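Local coordinates for protein AlkD2 (Streptococcus mutans, PDB 6M9M) that is of unconfirmed function but binds inosine-5'-monophosphate and belongs to the HEAT-like repeat family of DNA glycosylases, at residues A[106-109]-A[110-113]; A[144-147]-A[148-152]; A[49-52]-A[53-56]. All coordinates share one frame; numbering follows the deposited sequence.

Overall arrangement
AlkD2 is an all-helical HEAT-like repeat protein, and each of the three contacts is a local one within a single unbroken run of chain. Nearest the N terminus, interaction 3 (49-56) covers the loop after helix 36-47 and the first turn of helix 52-65, beside helices 2-13 and 85-102. Interaction 1 (106-113) follows, forming the first turns of helix 108-115 against helix 85-102. Interaction 2 (144-152) lies within helix 143-151, packed on helices 159-175 and 177-185. They run in series, neither nested nor crossed. Interactions 1 and 2 touch through the Asp112-Arg149 salt bridge; interaction 3 sits across the chain's centre, about 18 Å from interaction 1 between nearest atoms.

Interaction 1 (A[106-109]-A[110-113]); sequences KALP and IIDE
The opening turns of helix 108-115, in a HEAT-like repeat fold, bring Ala107 and Leu108 against Ile111. The oxygen of Ala107 is the first acceptor: Ile111 N reaches Ala107 O at 3.0 Å in a nearly straight bond (171°), while Ile110 N makes a weak, bent one to the same oxygen. Asp112 N to Leu108 O (2.9 Å) and Glu113 N to Pro109 O (3.0 Å) carry the ladder on. Ile111 sends its CG1 branch back along the helix, beside its own backbone N (chi1 -66°), and the terminal CD1 touches two neighbours, 4.1 Å from Ala107 CB and 4.3 Å from Leu108 CD2. Ala107 and Ile111 also rest on Cys99 of helix 85-102, and Ile110 on Phe98, so part of this apolar side faces that helix, while Ile111 also meets Trp133. The polar ends turn to other helices: Asp112 OD1 forms a salt bridge with Arg149, and Glu113 OE1 one with Arg76. Pro109 has no N-H to donate, which costs little in the first turn, where there is no earlier turn of helix to supply an acceptor. The chemistry is thus divided: methyl groups fill one side, and the two carboxylates tie the helix to its surroundings.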
ATOM      1  N   LYS A 106      15.745  -5.193  -1.466  1.00 10.22           N
ATOM      2  CA  LYS A 106      15.472  -6.283  -2.393  1.00 10.30           C
ATOM      3  C   LYS A 106      14.144  -6.110  -3.113  1.00  9.86           C
ATOM      4  O   LYS A 106      13.976  -6.647  -4.209  1.00 10.41           O
ATOM      5  CB  LYS A 106      15.538  -7.625  -1.674  1.00 11.80           C
ATOM      6  CG  LYS A 106      16.960  -8.051  -1.319  1.00 14.57           C
ATOM      7  CD  LYS A 106      16.985  -9.378  -0.574  1.00 17.09           C
ATOM      8  CE  LYS A 106      18.410  -9.853  -0.326  1.00 21.87           C
ATOM      9  NZ  LYS A 106      18.484 -11.242   0.189  1.00 25.73           N
ATOM     10  N   ALA A 107      13.218  -5.351  -2.535  1.00  9.23           N
ATOM     11  CA  ALA A 107      11.902  -5.124  -3.105  1.00  9.50           C
ATOM     12  C   ALA A 107      11.869  -4.015  -4.152  1.00  8.94           C
ATOM     13  O   ALA A 107      10.825  -3.831  -4.786  1.00  9.08           O
ATOM     14  CB  ALA A 107      10.918  -4.753  -1.990  1.00 10.07           C
ATOM     15  N   LEU A 108      12.960  -3.283  -4.372  1.00  9.41           N
ATOM     16  CA  LEU A 108      12.905  -2.111  -5.240  1.00  9.43           C
ATOM     17  C   LEU A 108      12.320  -2.404  -6.623  1.00  9.37           C
ATOM     18  O   LEU A 108      11.518  -1.588  -7.112  1.00  9.98           O
ATOM     19  CB  LEU A 108      14.287  -1.463  -5.383  1.00 10.54           C
ATOM     20  CG  LEU A 108      14.838  -0.812  -4.114  1.00 11.23           C
ATOM     21  CD1 LEU A 108      16.273  -0.370  -4.398  1.00 12.49           C
ATOM     22  CD2 LEU A 108      14.003   0.370  -3.673  1.00 12.64           C
ATOM     23  N   PRO A 109      12.663  -3.501  -7.307  1.00  9.54           N
ATOM     24  CA  PRO A 109      12.060  -3.709  -8.638  1.00 10.26           C
ATOM     25  C   PRO A 109      10.551  -3.844  -8.591  1.00  9.96           C
ATOM     26  O   PRO A 109       9.856  -3.412  -9.524  1.00 10.93           O
ATOM     27  CB  PRO A 109      12.738  -4.991  -9.139  1.00 11.25           C
ATOM     28  CG  PRO A 109      14.052  -5.039  -8.391  1.00 12.27           C
ATOM     29  CD  PRO A 109      13.716  -4.502  -7.026  1.00 10.91           C
ATOM     30  N   ILE A 110      10.018  -4.438  -7.521  1.00  9.10           N
ATOM     31  CA  ILE A 110       8.574  -4.584  -7.383  1.00  9.55           C
ATOM     32  C   ILE A 110       7.929  -3.246  -7.044  1.00  8.58           C
ATOM     33  O   ILE A 110       6.867  -2.906  -7.572  1.00  9.18           O
ATOM     34  CB  ILE A 110       8.263  -5.661  -6.328  1.00 12.02           C
ATOM     35  CG1 ILE A 110       8.880  -7.003  -6.697  1.00 16.34           C
ATOM     36  CG2 ILE A 110       6.775  -5.775  -6.119  1.00 12.34           C
ATOM     37  CD1 ILE A 110       8.472  -7.533  -7.995  1.00 18.81           C
ATOM     38  N   ILE A 111       8.539  -2.486  -6.134  1.00  8.22           N
ATOM     39  CA  ILE A 111       8.079  -1.133  -5.858  1.00  8.01           C
ATOM     40  C   ILE A 111       7.975  -0.352  -7.166  1.00  8.98           C
ATOM     41  O   ILE A 111       6.950   0.279  -7.464  1.00  8.84           O
ATOM     42  CB  ILE A 111       9.013  -0.462  -4.836  1.00  9.32           C
ATOM     43  CG1 ILE A 111       8.916  -1.170  -3.476  1.00  9.51           C
ATOM     44  CG2 ILE A 111       8.678   1.012  -4.687  1.00 10.02           C
ATOM     45  CD1 ILE A 111      10.007  -0.796  -2.511  1.00 10.18           C
ATOM     46  N   ASP A 112       9.026  -0.408  -7.985  1.00  9.17           N
ATOM     47  CA  ASP A 112       9.018   0.354  -9.231  1.00 10.38           C
ATOM     48  C   ASP A 112       7.930  -0.147 -10.173  1.00 10.73           C
ATOM     49  O   ASP A 112       7.276   0.643 -10.860  1.00 12.80           O
ATOM     50  CB  ASP A 112      10.414   0.300  -9.862  1.00 11.02           C
ATOM     51  CG  ASP A 112      11.437   1.092  -9.053  1.00 12.93           C
ATOM     52  OD1 ASP A 112      11.008   2.001  -8.317  1.00 14.74           O
ATOM     53  OD2 ASP A 112      12.654   0.813  -9.129  1.00 14.50           O
ATOM     54  N   GLU A 113       7.718  -1.457 -10.221  0.98 10.52           N
ATOM     55  CA  GLU A 113       6.655  -2.019 -11.050  0.98 11.48           C
ATOM     56  C   GLU A 113       5.282  -1.522 -10.610  0.98 10.42           C
ATOM     57  O   GLU A 113       4.466  -1.106 -11.438  0.98 11.97           O
ATOM     58  CB  GLU A 113       6.760  -3.537 -10.964  0.98 15.43           C
ATOM     59  CG  GLU A 113       5.753  -4.342 -11.698  0.98 19.90           C
ATOM     60  CD  GLU A 113       6.103  -5.828 -11.596  0.98 24.94           C
ATOM     61  OE1 GLU A 113       5.625  -6.494 -10.659  0.98 27.82           O
ATOM     62  OE2 GLU A 113       6.900  -6.318 -12.421  0.98 27.82           O
TER

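Interaction 2 (A[144-147]-A[148-152])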
ATOM      1  N   ASN A 144      16.968  10.034  -0.770  1.00 16.78           N
ATOM      2  CA  ASN A 144      16.698  10.431  -2.145  1.00 17.71           C
ATOM      3  C   ASN A 144      16.132   9.279  -2.974  1.00 16.92           C
ATOM      4  O   ASN A 144      15.467   9.525  -3.980  1.00 17.94           O
ATOM      5  CB  ASN A 144      17.947  11.014  -2.808  1.00 21.24           C
ATOM      6  CG  ASN A 144      18.105  12.509  -2.542  1.00 23.94           C
ATOM      7  OD1 ASN A 144      17.132  13.233  -2.321  1.00 24.95           O
ATOM      8  ND2 ASN A 144      19.339  12.980  -2.585  1.00 26.15           N
ATOM      9  N   GLU A 145      16.392   8.023  -2.587  1.00 15.72           N
ATOM     10  CA  GLU A 145      15.793   6.912  -3.324  1.00 15.15           C
ATOM     11  C   GLU A 145      14.289   6.826  -3.106  1.00 14.11           C
ATOM     12  O   GLU A 145      13.582   6.271  -3.958  1.00 14.10           O
ATOM     13  CB  GLU A 145      16.450   5.588  -2.943  1.00 15.98           C
ATOM     14  CG  GLU A 145      17.908   5.459  -3.342  1.00 19.25           C
ATOM     15  CD  GLU A 145      18.128   5.394  -4.843  1.00 23.24           C
ATOM     16  OE1 GLU A 145      17.265   4.869  -5.574  1.00 24.07           O
ATOM     17  OE2 GLU A 145      19.191   5.867  -5.298  1.00 26.80           O
ATOM     18  N   ALA A 146      13.796   7.374  -1.997  1.00 13.07           N
ATOM     19  CA  ALA A 146      12.364   7.527  -1.791  1.00 12.08           C
ATOM     20  C   ALA A 146      11.855   8.775  -2.493  1.00 11.76           C
ATOM     21  O   ALA A 146      10.863   8.722  -3.219  1.00 11.62           O
ATOM     22  CB  ALA A 146      12.061   7.590  -0.296  1.00 13.52           C
ATOM     23  N   ILE A 147      12.522   9.912  -2.279  1.00 12.28           N
ATOM     24  CA  ILE A 147      12.047  11.173  -2.843  1.00 12.44           C
ATOM     25  C   ILE A 147      11.916  11.062  -4.360  1.00 12.57           C
ATOM     26  O   ILE A 147      10.913  11.489  -4.947  1.00 12.48           O
ATOM     27  CB  ILE A 147      12.979  12.326  -2.420  1.00 13.35           C
ATOM     28  CG1 ILE A 147      12.872  12.559  -0.909  1.00 13.65           C
ATOM     29  CG2 ILE A 147      12.653  13.594  -3.192  1.00 14.40           C
ATOM     30  CD1 ILE A 147      13.951  13.472  -0.353  1.00 15.40           C
ATOM     31  N   ARG A 148      12.933  10.498  -5.025  0.99 12.95           N
ATOM     32  CA  ARG A 148      12.908  10.435  -6.484  1.00 14.24           C
ATOM     33  C   ARG A 148      11.743   9.584  -6.973  1.00 12.70           C
ATOM     34  O   ARG A 148      11.051   9.942  -7.936  1.00 13.38           O
ATOM     35  CB  ARG A 148      14.228   9.876  -7.028  1.00 17.31           C
ATOM     36  CG  ARG A 148      14.261   9.759  -8.546  1.00 21.63           C
ATOM     37  CD  ARG A 148      15.508   9.062  -9.064  0.60 25.39           C
ATOM     38  NE  ARG A 148      15.409   7.604  -8.997  0.65 28.59           N
ATOM     39  CZ  ARG A 148      16.087   6.832  -8.149  0.66 30.66           C
ATOM     40  NH1 ARG A 148      16.933   7.361  -7.276  0.73 30.98           N
ATOM     41  NH2 ARG A 148      15.923   5.517  -8.183  0.74 31.63           N
ATOM     42  N   ARG A 149      11.513   8.447  -6.320  1.00 11.53           N
ATOM     43  CA  ARG A 149      10.466   7.535  -6.757  1.00 11.09           C
ATOM     44  C   ARG A 149       9.086   8.149  -6.574  1.00 11.19           C
ATOM     45  O   ARG A 149       8.220   8.002  -7.438  1.00 12.24           O
ATOM     46  CB  ARG A 149      10.556   6.225  -5.972  1.00 11.05           C
ATOM     47  CG  ARG A 149      11.651   5.316  -6.475  1.00 12.07           C
ATOM     48  CD  ARG A 149      11.740   4.021  -5.640  1.00 12.65           C
ATOM     49  NE  ARG A 149      12.540   3.044  -6.353  1.00 13.66           N
ATOM     50  CZ  ARG A 149      13.866   3.003  -6.329  1.00 14.02           C
ATOM     51  NH1 ARG A 149      14.544   3.845  -5.554  1.00 14.15           N
ATOM     52  NH2 ARG A 149      14.501   2.110  -7.076  1.00 15.19           N
ATOM     53  N   ILE A 150       8.868   8.825  -5.451  1.00 11.42           N
ATOM     54  CA  ILE A 150       7.578   9.441  -5.181  1.00 11.27           C
ATOM     55  C   ILE A 150       7.351  10.612  -6.127  1.00 10.01           C
ATOM     56  O   ILE A 150       6.275  10.765  -6.728  1.00 10.77           O
ATOM     57  CB  ILE A 150       7.506   9.888  -3.710  1.00 10.72           C
ATOM     58  CG1 ILE A 150       7.583   8.700  -2.761  1.00 11.36           C
ATOM     59  CG2 ILE A 150       6.221  10.674  -3.467  1.00 11.73           C
ATOM     60  CD1 ILE A 150       8.038   9.080  -1.349  1.00 12.29           C
ATOM     61  N   ALA A 151       8.371  11.465  -6.282  1.00 11.54           N
ATOM     62  CA  ALA A 151       8.227  12.675  -7.091  1.00 11.04           C
ATOM     63  C   ALA A 151       7.984  12.349  -8.560  1.00 11.20           C
ATOM     64  O   ALA A 151       7.388  13.169  -9.269  1.00 12.27           O
ATOM     65  CB  ALA A 151       9.469  13.557  -6.928  1.00 12.70           C
ATOM     66  N   ASP A 152       8.400  11.162  -9.024  1.00 11.34           N
ATOM     67  CA  ASP A 152       8.107  10.761 -10.386  1.00 13.12           C
ATOM     68  C   ASP A 152       6.610  10.694 -10.670  1.00 12.16           C
ATOM     69  O   ASP A 152       6.209  10.713 -11.839  1.00 15.16           O
ATOM     70  CB  ASP A 152       8.681   9.377 -10.703  1.00 17.73           C
ATOM     71  CG  ASP A 152      10.182   9.366 -10.894  1.00 24.32           C
ATOM     72  OD1 ASP A 152      10.751  10.402 -11.285  1.00 26.18           O
ATOM     73  OD2 ASP A 152      10.785   8.278 -10.692  1.00 27.04           O
TER
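Glu145 OE1 is gripped by both arginines that follow it along helix 143-151, Arg148 and Arg149, in a compact salt-bridge network. Arg149 NH1 comes to Glu145 OE1 at 2.9 Å and uses the anti lone pair, the one pointing away from OE2. Arg148 approaches on the syn side: its NH2 lies 3.0 Å from Glu145 OE1, 29° out of the carboxylate plane, and its NH1 adds a weak bond to the same oxygen. That oxygen is near the plane of each guanidinium, at the edge, although the carboxylate is turned 71° from the Arg148 group and 50° from that of Arg149.

The torsions explain the convergence. Glu145 bends at chi2, turning its carboxylate outward and toward the start of the helix, where Arg148, bent at chi3, runs alongside it. Arg149 stays extended from CG to NE and lays its CG and CD against the backbone oxygen of Glu145. Its NH1 therefore also bonds Glu145 O at 3.1 Å, almost in the guanidinium plane, and this second acceptor helps fix the rotation of the group. With Asp112 at its NE side, this buried guanidinium lies between two carboxylates, an environment that would probably favour its positive charge.

On another side of the helix, Ala146 CB and Ile150 CD1 approach to 4.4 Å. Both side chains pack on Trp133, and Ile150 reaches Val165, Leu169 and Ile172 of helix 159-175. Ile150 N to Ala146 O (3.0 Å) belongs to the regular backbone ladder. Salt bridges at spacings of three and four residues are characteristic of an alpha helix, and the separate apolar side packed on helix 159-175 makes this one amphipathic, in a HEAT-like repeat fold.

Interaction 3 (A[49-52]-A[53-56]); sequences SDVY and QVRM
Tyr52 and Gln53 stack at the start of helix 52-65, just after an ST turn in which Ser49 OG accepts from Val51 N at 2.9 Å; Val51 is the N-cap residue. The dense part of the contact is round the tyrosine ring. Gln53 bends at chi2 (93°) and slides its amide under one face, the planes only 8° apart, with CD 3.6 Å from the ring plane of Tyr52 and over its centre. Gln53 CG makes a CH-pi contact with the same ring, while NE2 is held by the backbone oxygen of Ile16. At the ring edge Met56 SD completes a Met-aromatic contact, 3.8 Å from Tyr52 CE1. Tyr52 also touches Arg86, an IMP-binding residue, placing this helix start next to the nucleotide pocket. Val54 packs its CG2 against Val51 CG1 at 4.0 Å, and Ser49 OG also bonds Glu10 of helix 2-13.

The looser side is that of exposed Asp50, whose carboxylate does not reach Arg55, and a nearby water. Arg55 borders it but is well held: it curls back with a bend at chi3, lays one guanidinium face against Tyr52 CA, and forms a salt bridge through NE to Asp82. Its NH1 donates to Ser49 O at 3.1 Å, and the water links the two residues, 2.9 Å from Arg55 NH1 and 3.0 Å from Asp50 O.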
ATOM      1  N   SER A  49     -15.772 -13.123  -0.766  1.00 13.55           N
ATOM      2  CA  SER A  49     -16.907 -12.764   0.067  1.00 13.23           C
ATOM      3  C   SER A  49     -17.502 -11.429  -0.357  1.00 13.89           C
ATOM      4  O   SER A  49     -16.788 -10.495  -0.726  1.00 14.27           O
ATOM      5  CB  SER A  49     -16.438 -12.667   1.513  1.00 14.30           C
ATOM      6  OG  SER A  49     -17.489 -12.263   2.368  1.00 14.46           O
ATOM      7  N   ASP A  50     -18.826 -11.331  -0.270  1.00 14.82           N
ATOM      8  CA  ASP A  50     -19.510 -10.052  -0.421  1.00 15.87           C
ATOM      9  C   ASP A  50     -19.510  -9.235   0.873  1.00 15.08           C
ATOM     10  O   ASP A  50     -20.110  -8.158   0.908  1.00 16.56           O
ATOM     11  CB  ASP A  50     -20.925 -10.230  -0.983  1.00 19.42           C
ATOM     12  CG  ASP A  50     -21.830 -11.040  -0.091  1.00 24.63           C
ATOM     13  OD1 ASP A  50     -21.434 -11.364   1.047  1.00 28.70           O
ATOM     14  OD2 ASP A  50     -22.956 -11.353  -0.548  1.00 28.09           O
ATOM     15  N   VAL A  51     -18.810  -9.702   1.900  1.00 13.98           N
ATOM     16  CA  VAL A  51     -18.617  -8.957   3.141  1.00 14.17           C
ATOM     17  C   VAL A  51     -17.241  -8.313   3.063  1.00 12.64           C
ATOM     18  O   VAL A  51     -16.219  -9.009   3.111  1.00 12.53           O
ATOM     19  CB  VAL A  51     -18.758  -9.872   4.367  1.00 14.71           C
ATOM     20  CG1 VAL A  51     -18.484  -9.102   5.640  1.00 15.49           C
ATOM     21  CG2 VAL A  51     -20.162 -10.504   4.391  1.00 15.36           C
ATOM     22  N   TYR A  52     -17.186  -6.984   2.932  1.00 12.54           N
ATOM     23  CA  TYR A  52     -15.895  -6.348   2.643  1.00 12.17           C
ATOM     24  C   TYR A  52     -14.893  -6.561   3.780  1.00 11.22           C
ATOM     25  O   TYR A  52     -13.686  -6.629   3.540  1.00 11.27           O
ATOM     26  CB  TYR A  52     -16.057  -4.871   2.285  1.00 13.26           C
ATOM     27  CG  TYR A  52     -16.256  -3.919   3.454  1.00 12.75           C
ATOM     28  CD1 TYR A  52     -15.185  -3.496   4.220  1.00 13.61           C
ATOM     29  CD2 TYR A  52     -17.522  -3.436   3.785  1.00 13.28           C
ATOM     30  CE1 TYR A  52     -15.360  -2.638   5.290  1.00 14.46           C
ATOM     31  CE2 TYR A  52     -17.700  -2.570   4.836  1.00 14.10           C
ATOM     32  CZ  TYR A  52     -16.625  -2.166   5.590  1.00 14.73           C
ATOM     33  OH  TYR A  52     -16.809  -1.303   6.645  1.00 17.21           O
ATOM     34  N   GLN A  53     -15.371  -6.695   5.020  1.00 11.54           N
ATOM     35  CA  GLN A  53     -14.467  -6.943   6.132  1.00 12.47           C
ATOM     36  C   GLN A  53     -13.772  -8.296   6.012  1.00 12.09           C
ATOM     37  O   GLN A  53     -12.624  -8.439   6.443  1.00 12.40           O
ATOM     38  CB  GLN A  53     -15.225  -6.839   7.458  1.00 13.96           C
ATOM     39  CG  GLN A  53     -15.851  -5.473   7.751  1.00 14.20           C
ATOM     40  CD  GLN A  53     -17.294  -5.358   7.297  1.00 13.99           C
ATOM     41  OE1 GLN A  53     -17.714  -6.033   6.358  1.00 14.59           O
ATOM     42  NE2 GLN A  53     -18.058  -4.480   7.951  1.00 15.80           N
ATOM     43  N   VAL A  54     -14.442  -9.296   5.432  1.00 11.89           N
ATOM     44  CA  VAL A  54     -13.800 -10.583   5.173  1.00 12.11           C
ATOM     45  C   VAL A  54     -12.792 -10.460   4.034  1.00 11.45           C
ATOM     46  O   VAL A  54     -11.726 -11.083   4.068  1.00 11.03           O
ATOM     47  CB  VAL A  54     -14.864 -11.669   4.933  1.00 13.14           C
ATOM     48  CG1 VAL A  54     -14.229 -12.991   4.535  1.00 13.88           C
ATOM     49  CG2 VAL A  54     -15.697 -11.865   6.187  1.00 13.79           C
ATOM     50  N   ARG A  55     -13.080  -9.614   3.037  1.00 10.78           N
ATOM     51  CA  ARG A  55     -12.069  -9.339   2.025  1.00  9.78           C
ATOM     52  C   ARG A  55     -10.855  -8.634   2.625  1.00  9.92           C
ATOM     53  O   ARG A  55      -9.726  -8.896   2.207  1.00  9.58           O
ATOM     54  CB  ARG A  55     -12.656  -8.538   0.865  1.00 10.00           C
ATOM     55  CG  ARG A  55     -13.813  -9.233   0.170  1.00 10.10           C
ATOM     56  CD  ARG A  55     -13.988  -8.769  -1.250  1.00  9.83           C
ATOM     57  NE  ARG A  55     -14.203  -7.330  -1.398  1.00 10.79           N
ATOM     58  CZ  ARG A  55     -15.376  -6.730  -1.232  1.00 10.69           C
ATOM     59  NH1 ARG A  55     -16.446  -7.429  -0.867  1.00 12.49           N
ATOM     60  NH2 ARG A  55     -15.484  -5.426  -1.423  1.00 12.32           N
ATOM     61  N   MET A  56     -11.062  -7.750   3.608  1.00  9.88           N
ATOM     62  CA  MET A  56      -9.931  -7.151   4.317  1.00  9.74           C
ATOM     63  C   MET A  56      -9.054  -8.222   4.953  1.00  9.93           C
ATOM     64  O   MET A  56      -7.831  -8.216   4.789  1.00 10.14           O
ATOM     65  CB  MET A  56     -10.432  -6.174   5.378  1.00 10.10           C
ATOM     66  CG  MET A  56     -11.039  -4.881   4.847  1.00 10.86           C
ATOM     67  SD  MET A  56     -11.880  -3.888   6.100  1.00 12.15           S
ATOM     68  CE  MET A  56     -10.582  -3.687   7.304  1.00 13.33           C
TER
HETATM   69  O   HOH W   1     -19.106  -6.241  -1.102  1.00 23.51           O